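Probable nitrite reductase [nad(p)h] small subunit NIRD (Mycobacterium tuberculosis, PDB 4AIV) forms the Rieske-like small subunit of an NADH-dependent nitrite reductase, associating with NirB and probably required for the reduction of nitrite to ammonium. Local coordinates at residues Thr11-Tyr16 and Val25-Asp30; Gln81-Asp86 and Val96-Tyr101. All coordinates share one frame; numbering follows the deposited sequence.

Interaction 1: residues Thr11-Tyr16 and Val25-Asp30; sequences TTACAY and VGVLLD
Thr11 meets the end of strand 25-28 and the two residues after it with both branches of its side chain. CG2 approaches the carbonyl of Leu28, 3.6 Å from its O, in van der Waals contact. OG1, anti to the carbonyl carbon of Thr11 (chi1 -65°), lies 3.5 Å from Leu29 CA. Asp30 N donates a weak hydrogen bond to this oxygen: the N to OG1 distance is 3.3 Å and the N-H...O angle a poor 127°. The firmer polar link is a water, which accepts from Thr11 OG1 at 2.6 Å and donates to Asp30 OD1 at 2.7 Å. The hydroxyl thus serves as both donor and weak acceptor. Asp30 OD1 also makes a salt bridge with Arg115, so the carboxylate is probably held as the anion and the water-linked end is tied to strand 110-117 as well.

Apolar contacts accompany this polar link. Buried Leu29 reaches back with CD2, 3.8 Å from Thr11 CB. Farther along, Ala13 CB meets Val27 CG2 at 4.1 Å, the methyl that stands beside the backbone N of Val27. Ala13 and its neighbour Cys14 both face Ile111 of strand 110-117, a classic beta bulge.

The two strand segments run roughly antiparallel, at 149°, with axes 8.0 Å apart at closest approach. No backbone-to-backbone hydrogen bond joins them; the Thr11 and Ala13 side chains meet Val27-Asp30, in part its backbone. Strands 7-15 and 25-28 are the outermost strands of the six-stranded antiparallel sheet, and their meeting closes it in a barrel-like way, consistent with the antiparallel beta-barrel of Rieske-like domains; Ala13 and Val27 rest on Leu37 of strand 34-39, while Leu29 packs among Val35, Tyr101 and Val113.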
ATOM      1  N   THR A  11      -8.408  -9.807   3.840  1.00  9.40           N
ATOM      2  CA  THR A  11      -9.109  -8.880   4.708  1.00 11.81           C
ATOM      3  C   THR A  11      -9.856  -7.889   3.825  1.00 11.37           C
ATOM      4  O   THR A  11      -9.269  -7.274   2.932  1.00 10.93           O
ATOM      5  CB  THR A  11      -8.129  -8.113   5.624  1.00  9.71           C
ATOM      6  OG1 THR A  11      -7.491  -9.031   6.520  1.00 12.23           O
ATOM      7  CG2 THR A  11      -8.858  -7.048   6.438  1.00 13.05           C
ATOM      8  N   THR A  12     -11.152  -7.731   4.071  1.00 12.00           N
ATOM      9  CA  THR A  12     -11.950  -6.768   3.321  1.00 15.10           C
ATOM     10  C   THR A  12     -11.713  -5.369   3.876  1.00 16.76           C
ATOM     11  O   THR A  12     -11.957  -5.120   5.056  1.00 14.34           O
ATOM     12  CB  THR A  12     -13.454  -7.126   3.387  1.00 14.40           C
ATOM     13  OG1 THR A  12     -13.657  -8.375   2.726  1.00 17.27           O
ATOM     14  CG2 THR A  12     -14.313  -6.064   2.711  1.00 16.49           C
ATOM     15  N   ALA A  13     -11.211  -4.467   3.031  1.00 11.50           N
ATOM     16  CA  ALA A  13     -10.910  -3.103   3.458  1.00 12.15           C
ATOM     17  C   ALA A  13     -12.151  -2.215   3.455  1.00 18.20           C
ATOM     18  O   ALA A  13     -12.563  -1.693   4.494  1.00 18.35           O
ATOM     19  CB  ALA A  13      -9.800  -2.476   2.573  1.00  8.35           C
ATOM     20  N   CYS A  14     -12.743  -2.032   2.278  1.00 13.87           N
ATOM     21  CA  CYS A  14     -13.863  -1.104   2.138  1.00 13.25           C
ATOM     22  C   CYS A  14     -14.502  -1.232   0.779  1.00 14.31           C
ATOM     23  O   CYS A  14     -14.024  -1.994  -0.064  1.00 10.70           O
ATOM     24  CB  CYS A  14     -13.390   0.347   2.319  1.00 14.45           C
ATOM     25  SG  CYS A  14     -12.117   0.937   1.144  1.00 17.21           S
ATOM     26  N   ALA A  15     -15.579  -0.471   0.575  1.00 14.89           N
ATOM     27  CA  ALA A  15     -16.193  -0.339  -0.742  1.00 15.42           C
ATOM     28  C   ALA A  15     -15.250   0.450  -1.643  1.00 11.14           C
ATOM     29  O   ALA A  15     -14.615   1.414  -1.205  1.00 12.42           O
ATOM     30  CB  ALA A  15     -17.548   0.364  -0.644  1.00 13.78           C
ATOM     31  N   TYR A  16     -15.150   0.022  -2.900  1.00 12.78           N
ATOM     32  CA  TYR A  16     -14.278   0.668  -3.872  1.00 11.59           C
ATOM     33  C   TYR A  16     -14.560   2.158  -3.988  1.00 14.05           C
ATOM     34  O   TYR A  16     -13.635   2.976  -3.998  1.00 10.45           O
ATOM     35  CB  TYR A  16     -14.445   0.014  -5.241  1.00 10.70           C
ATOM     36  CG  TYR A  16     -13.492   0.538  -6.298  1.00 11.78           C
ATOM     37  CD1 TYR A  16     -12.139   0.218  -6.259  1.00 11.76           C
ATOM     38  CD2 TYR A  16     -13.948   1.342  -7.340  1.00 11.29           C
ATOM     39  CE1 TYR A  16     -11.256   0.683  -7.235  1.00 10.56           C
ATOM     40  CE2 TYR A  16     -13.073   1.815  -8.314  1.00 12.62           C
ATOM     41  CZ  TYR A  16     -11.729   1.479  -8.257  1.00 10.61           C
ATOM     42  OH  TYR A  16     -10.852   1.939  -9.219  1.00  7.50           O
ATOM     43  N   VAL A  25      -5.066   4.997   3.015  1.00  9.74           N
ATOM     44  CA  VAL A  25      -5.765   4.663   4.248  1.00 11.99           C
ATOM     45  C   VAL A  25      -5.074   3.467   4.906  1.00 12.31           C
ATOM     46  O   VAL A  25      -4.573   2.571   4.215  1.00  9.32           O
ATOM     47  CB  VAL A  25      -7.262   4.352   3.971  1.00 13.15           C
ATOM     48  CG1 VAL A  25      -7.404   3.086   3.144  1.00  8.04           C
ATOM     49  CG2 VAL A  25      -8.048   4.250   5.275  1.00 21.10           C
ATOM     50  N   GLY A  26      -5.021   3.461   6.237  1.00  8.86           N
ATOM     51  CA  GLY A  26      -4.411   2.363   6.967  1.00 11.87           C
ATOM     52  C   GLY A  26      -5.402   1.226   7.151  1.00 14.08           C
ATOM     53  O   GLY A  26      -6.561   1.457   7.496  1.00 18.00           O
ATOM     54  N   VAL A  27      -4.956  -0.004   6.916  1.00 11.85           N
ATOM     55  CA  VAL A  27      -5.823  -1.171   7.039  1.00 11.85           C
ATOM     56  C   VAL A  27      -5.145  -2.201   7.943  1.00 12.25           C
ATOM     57  O   VAL A  27      -3.940  -2.433   7.840  1.00 11.10           O
ATOM     58  CB  VAL A  27      -6.103  -1.804   5.649  1.00 12.17           C
ATOM     59  CG1 VAL A  27      -6.976  -3.053   5.773  1.00 12.98           C
ATOM     60  CG2 VAL A  27      -6.752  -0.783   4.726  1.00 13.35           C
ATOM     61  N   LEU A  28      -5.924  -2.821   8.822  1.00 11.96           N
ATOM     62  CA  LEU A  28      -5.410  -3.835   9.736  1.00 12.05           C
ATOM     63  C   LEU A  28      -5.771  -5.229   9.219  1.00 11.27           C
ATOM     64  O   LEU A  28      -6.947  -5.552   9.065  1.00 13.41           O
ATOM     65  CB  LEU A  28      -6.011  -3.613  11.133  1.00 11.64           C
ATOM     66  CG  LEU A  28      -5.623  -4.550  12.280  1.00 13.30           C
ATOM     67  CD1 LEU A  28      -4.174  -4.338  12.669  1.00 12.27           C
ATOM     68  CD2 LEU A  28      -6.544  -4.348  13.505  1.00 11.19           C
ATOM     69  N   LEU A  29      -4.771  -6.064   8.954  1.00 10.67           N
ATOM     70  CA  LEU A  29      -5.052  -7.406   8.453  1.00 11.47           C
ATOM     71  C   LEU A  29      -5.342  -8.366   9.607  1.00 14.62           C
ATOM     72  O   LEU A  29      -5.158  -8.025  10.779  1.00 10.91           O
ATOM     73  CB  LEU A  29      -3.909  -7.930   7.584  1.00  7.41           C
ATOM     74  CG  LEU A  29      -3.469  -7.043   6.412  1.00 11.48           C
ATOM     75  CD1 LEU A  29      -2.370  -7.742   5.591  1.00 11.47           C
ATOM     76  CD2 LEU A  29      -4.670  -6.649   5.533  1.00 11.43           C
ATOM     77  N   ASP A  30      -5.794  -9.567   9.262  1.00 13.27           N
ATOM     78  CA  ASP A  30      -6.257 -10.538  10.250  1.00 16.01           C
ATOM     79  C   ASP A  30      -5.190 -10.886  11.298  1.00 17.64           C
ATOM     80  O   ASP A  30      -5.519 -11.160  12.457  1.00 14.39           O
ATOM     81  CB  ASP A  30      -6.718 -11.805   9.532  1.00 15.46           C
ATOM     82  CG  ASP A  30      -5.562 -12.626   9.030  1.00 17.29           C
ATOM     83  OD1 ASP A  30      -4.818 -12.145   8.135  1.00 13.98           O
ATOM     84  OD2 ASP A  30      -5.379 -13.746   9.551  1.00 20.32           O
TER
HETATM   85  O   HOH W   1      -5.547 -10.702   6.034  1.00 13.61           O

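Interaction 2: residues Gln81-Asp86 and Val96-Tyr101; sequences QAFALD and VSVPVY
Phe83 is the first residue of 81-86 to touch 96-101; its ring packs on Val96 and Val98, with CE2 also 4.3 Å from Ser97 C, which lies obliquely to the ring. Its CG lies anti to the carbonyl carbon (chi1 -65°), and the ring's CD2 and CE2 atoms make the contact. Val96 CG1 approaches the ring edge, near its plane, 4.4 Å from CE2. Val98 comes obliquely and crosses the Phe83 side chain at about a right angle: its CG2 is 4.1 Å from CD2, and its CG1 is 4.2 Å from CE2. Both methyls of Val98 therefore meet neighbouring ring atoms, an apolar contact carried further by Pro53, Met60 and Cys90 around Phe83 and by Val48 beside Val98.

At Leu85 the chain presents its backbone; the side chain starts away from 96-101 and packs on Phe38, His46 and Val74. Val100 CG2, anti to the backbone N of Val100, touches two successive carbonyl oxygens, 3.9 Å from Leu85 O and 3.6 Å from Asp86 O. The Asp86 side chain starts away too, and its OD1 is salt-bridged to Arg71. The segments share no hydrogen bond; their CA atoms stay 7.2 Å apart at Phe83 and Ser97, and the touching parts run 37° from each other. Side chains of Phe83, Val96, Val98 and Val100 bridge the separation, Val100 and in part Phe83 against backbone atoms.

Strand 82-84 is an outermost strand of the three-stranded antiparallel sheet, next to 71-75, whereas 96-101 leads into strand 100-105 of the six-stranded sheet. The contact thus joins the two sheets of the Rieske-like fold.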
ATOM      1  N   GLN A  81      10.982   9.892   1.192  1.00 14.30           N
ATOM      2  CA  GLN A  81      11.624   8.875   0.361  1.00 15.66           C
ATOM      3  C   GLN A  81      10.567   8.097  -0.425  1.00 13.74           C
ATOM      4  O   GLN A  81       9.491   7.797   0.104  1.00 11.99           O
ATOM      5  CB  GLN A  81      12.487   7.953   1.227  1.00 15.35           C
ATOM      6  CG  GLN A  81      13.621   8.710   1.882  1.00 16.93           C
ATOM      7  CD  GLN A  81      14.332   7.923   2.955  1.00 18.95           C
ATOM      8  OE1 GLN A  81      13.846   7.811   4.085  1.00 19.18           O
ATOM      9  NE2 GLN A  81      15.500   7.389   2.618  1.00 19.64           N
ATOM     10  N   ALA A  82      10.870   7.793  -1.687  1.00 13.47           N
ATOM     11  CA  ALA A  82       9.908   7.157  -2.592  1.00 14.69           C
ATOM     12  C   ALA A  82       9.938   5.632  -2.515  1.00 14.05           C
ATOM     13  O   ALA A  82      11.014   5.014  -2.571  1.00 13.00           O
ATOM     14  CB  ALA A  82      10.150   7.612  -4.043  1.00 14.41           C
ATOM     15  N   PHE A  83       8.753   5.035  -2.386  1.00  9.17           N
ATOM     16  CA  PHE A  83       8.588   3.584  -2.402  1.00 14.87           C
ATOM     17  C   PHE A  83       7.658   3.177  -3.550  1.00 13.86           C
ATOM     18  O   PHE A  83       6.532   3.667  -3.646  1.00  8.82           O
ATOM     19  CB  PHE A  83       8.025   3.079  -1.063  1.00 11.86           C
ATOM     20  CG  PHE A  83       8.955   3.298   0.107  1.00 15.63           C
ATOM     21  CD1 PHE A  83       8.976   4.515   0.772  1.00 10.75           C
ATOM     22  CD2 PHE A  83       9.816   2.288   0.536  1.00 14.79           C
ATOM     23  CE1 PHE A  83       9.832   4.730   1.848  1.00 14.27           C
ATOM     24  CE2 PHE A  83      10.674   2.496   1.613  1.00 12.60           C
ATOM     25  CZ  PHE A  83      10.679   3.723   2.270  1.00 13.97           C
ATOM     26  N   ALA A  84       8.137   2.281  -4.409  1.00 11.30           N
ATOM     27  CA  ALA A  84       7.338   1.760  -5.521  1.00 12.40           C
ATOM     28  C   ALA A  84       6.121   0.988  -5.005  1.00 12.57           C
ATOM     29  O   ALA A  84       6.251   0.126  -4.131  1.00 10.97           O
ATOM     30  CB  ALA A  84       8.195   0.868  -6.404  1.00 10.77           C
ATOM     31  N   LEU A  85       4.934   1.287  -5.538  1.00 10.29           N
ATOM     32  CA  LEU A  85       3.717   0.635  -5.036  1.00  9.95           C
ATOM     33  C   LEU A  85       3.595  -0.806  -5.539  1.00 13.88           C
ATOM     34  O   LEU A  85       2.900  -1.633  -4.931  1.00 13.20           O
ATOM     35  CB  LEU A  85       2.464   1.469  -5.374  1.00 11.60           C
ATOM     36  CG  LEU A  85       2.323   2.795  -4.601  1.00 10.95           C
ATOM     37  CD1 LEU A  85       1.161   3.656  -5.142  1.00  9.53           C
ATOM     38  CD2 LEU A  85       2.131   2.528  -3.114  1.00 10.98           C
ATOM     39  N   ASP A  86       4.294  -1.121  -6.630  1.00 12.76           N
ATOM     40  CA  ASP A  86       4.187  -2.453  -7.217  1.00 15.02           C
ATOM     41  C   ASP A  86       4.964  -3.531  -6.452  1.00 16.13           C
ATOM     42  O   ASP A  86       4.488  -4.655  -6.317  1.00 19.68           O
ATOM     43  CB  ASP A  86       4.516  -2.463  -8.730  1.00 20.91           C
ATOM     44  CG  ASP A  86       5.959  -2.046  -9.043  1.00 22.79           C
ATOM     45  OD1 ASP A  86       6.746  -1.768  -8.114  1.00 16.45           O
ATOM     46  OD2 ASP A  86       6.309  -2.014 -10.241  1.00 25.54           O
ATOM     47  N   VAL A  96      16.612  -0.908   0.883  1.00 24.17           N
ATOM     48  CA  VAL A  96      15.488  -0.766   1.801  1.00 19.33           C
ATOM     49  C   VAL A  96      14.187  -1.022   1.039  1.00 19.73           C
ATOM     50  O   VAL A  96      14.118  -0.799  -0.166  1.00 15.40           O
ATOM     51  CB  VAL A  96      15.484   0.644   2.451  1.00 21.07           C
ATOM     52  CG1 VAL A  96      14.290   0.832   3.386  1.00 15.70           C
ATOM     53  CG2 VAL A  96      16.794   0.884   3.202  1.00 20.46           C
ATOM     54  N   SER A  97      13.168  -1.528   1.735  1.00 15.17           N
ATOM     55  CA  SER A  97      11.853  -1.716   1.136  1.00 14.76           C
ATOM     56  C   SER A  97      10.773  -1.803   2.216  1.00 16.23           C
ATOM     57  O   SER A  97      11.072  -1.947   3.409  1.00 13.42           O
ATOM     58  CB  SER A  97      11.837  -2.964   0.243  1.00 16.37           C
ATOM     59  OG  SER A  97      12.040  -4.142   1.008  1.00 17.19           O
ATOM     60  N   VAL A  98       9.520  -1.676   1.796  1.00 12.24           N
ATOM     61  CA  VAL A  98       8.389  -2.077   2.625  1.00 11.70           C
ATOM     62  C   VAL A  98       7.774  -3.309   1.989  1.00 12.59           C
ATOM     63  O   VAL A  98       7.945  -3.530   0.779  1.00 14.10           O
ATOM     64  CB  VAL A  98       7.304  -0.975   2.722  1.00 11.61           C
ATOM     65  CG1 VAL A  98       7.792   0.170   3.587  1.00 12.98           C
ATOM     66  CG2 VAL A  98       6.883  -0.494   1.324  1.00 11.28           C
ATOM     67  N   PRO A  99       7.056  -4.118   2.788  1.00 11.56           N
ATOM     68  CA  PRO A  99       6.356  -5.268   2.205  1.00 13.01           C
ATOM     69  C   PRO A  99       5.244  -4.820   1.277  1.00 11.22           C
ATOM     70  O   PRO A  99       4.688  -3.727   1.446  1.00 11.65           O
ATOM     71  CB  PRO A  99       5.751  -5.978   3.431  1.00 12.71           C
ATOM     72  CG  PRO A  99       5.682  -4.913   4.492  1.00 13.55           C
ATOM     73  CD  PRO A  99       6.912  -4.075   4.256  1.00 15.18           C
ATOM     74  N   VAL A 100       4.929  -5.659   0.298  1.00 10.62           N
ATOM     75  CA  VAL A 100       3.804  -5.411  -0.587  1.00  9.55           C
ATOM     76  C   VAL A 100       2.809  -6.540  -0.368  1.00 10.81           C
ATOM     77  O   VAL A 100       3.202  -7.678  -0.118  1.00 11.25           O
ATOM     78  CB  VAL A 100       4.244  -5.302  -2.082  1.00 11.92           C
ATOM     79  CG1 VAL A 100       4.991  -6.565  -2.530  1.00 14.34           C
ATOM     80  CG2 VAL A 100       3.046  -5.025  -2.992  1.00  9.46           C
ATOM     81  N   TYR A 101       1.521  -6.214  -0.406  1.00  8.63           N
ATOM     82  CA  TYR A 101       0.478  -7.190  -0.124  1.00  9.74           C
ATOM     83  C   TYR A 101      -0.440  -7.268  -1.333  1.00  9.95           C
ATOM     84  O   TYR A 101      -0.779  -6.236  -1.919  1.00  9.52           O
ATOM     85  CB  TYR A 101      -0.335  -6.783   1.121  1.00  6.02           C
ATOM     86  CG  TYR A 101       0.486  -6.715   2.390  1.00 11.26           C
ATOM     87  CD1 TYR A 101       1.251  -5.589   2.687  1.00 10.74           C
ATOM     88  CD2 TYR A 101       0.517  -7.784   3.280  1.00 11.33           C
ATOM     89  CE1 TYR A 101       2.012  -5.522   3.853  1.00 12.54           C
ATOM     90  CE2 TYR A 101       1.275  -7.727   4.447  1.00 14.91           C
ATOM     91  CZ  TYR A 101       2.023  -6.600   4.723  1.00 13.04           C
ATOM     92  OH  TYR A 101       2.779  -6.551   5.876  1.00 14.90           O
TER

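Interactions 1 and 2 lie on opposite sides of the chain's centre, with their own centres 18 Å apart, yet they are joined by direct packing: Leu29 CD1 touches Tyr101 CD2 at 3.7 Å. Leu29 is the last residue but one of 25-30, just past strand 25-28, and Tyr101 ends 96-101, where strand 100-105 begins, so both contacts reach the six-stranded sheet. Interaction 1 lies at the closure of that larger sheet and interaction 2 at its junction with the smaller one. Along the chain they follow in series. A glycerol, probably from crystallisation, lies about 6 Å from the Leu85 side chain in interaction 2.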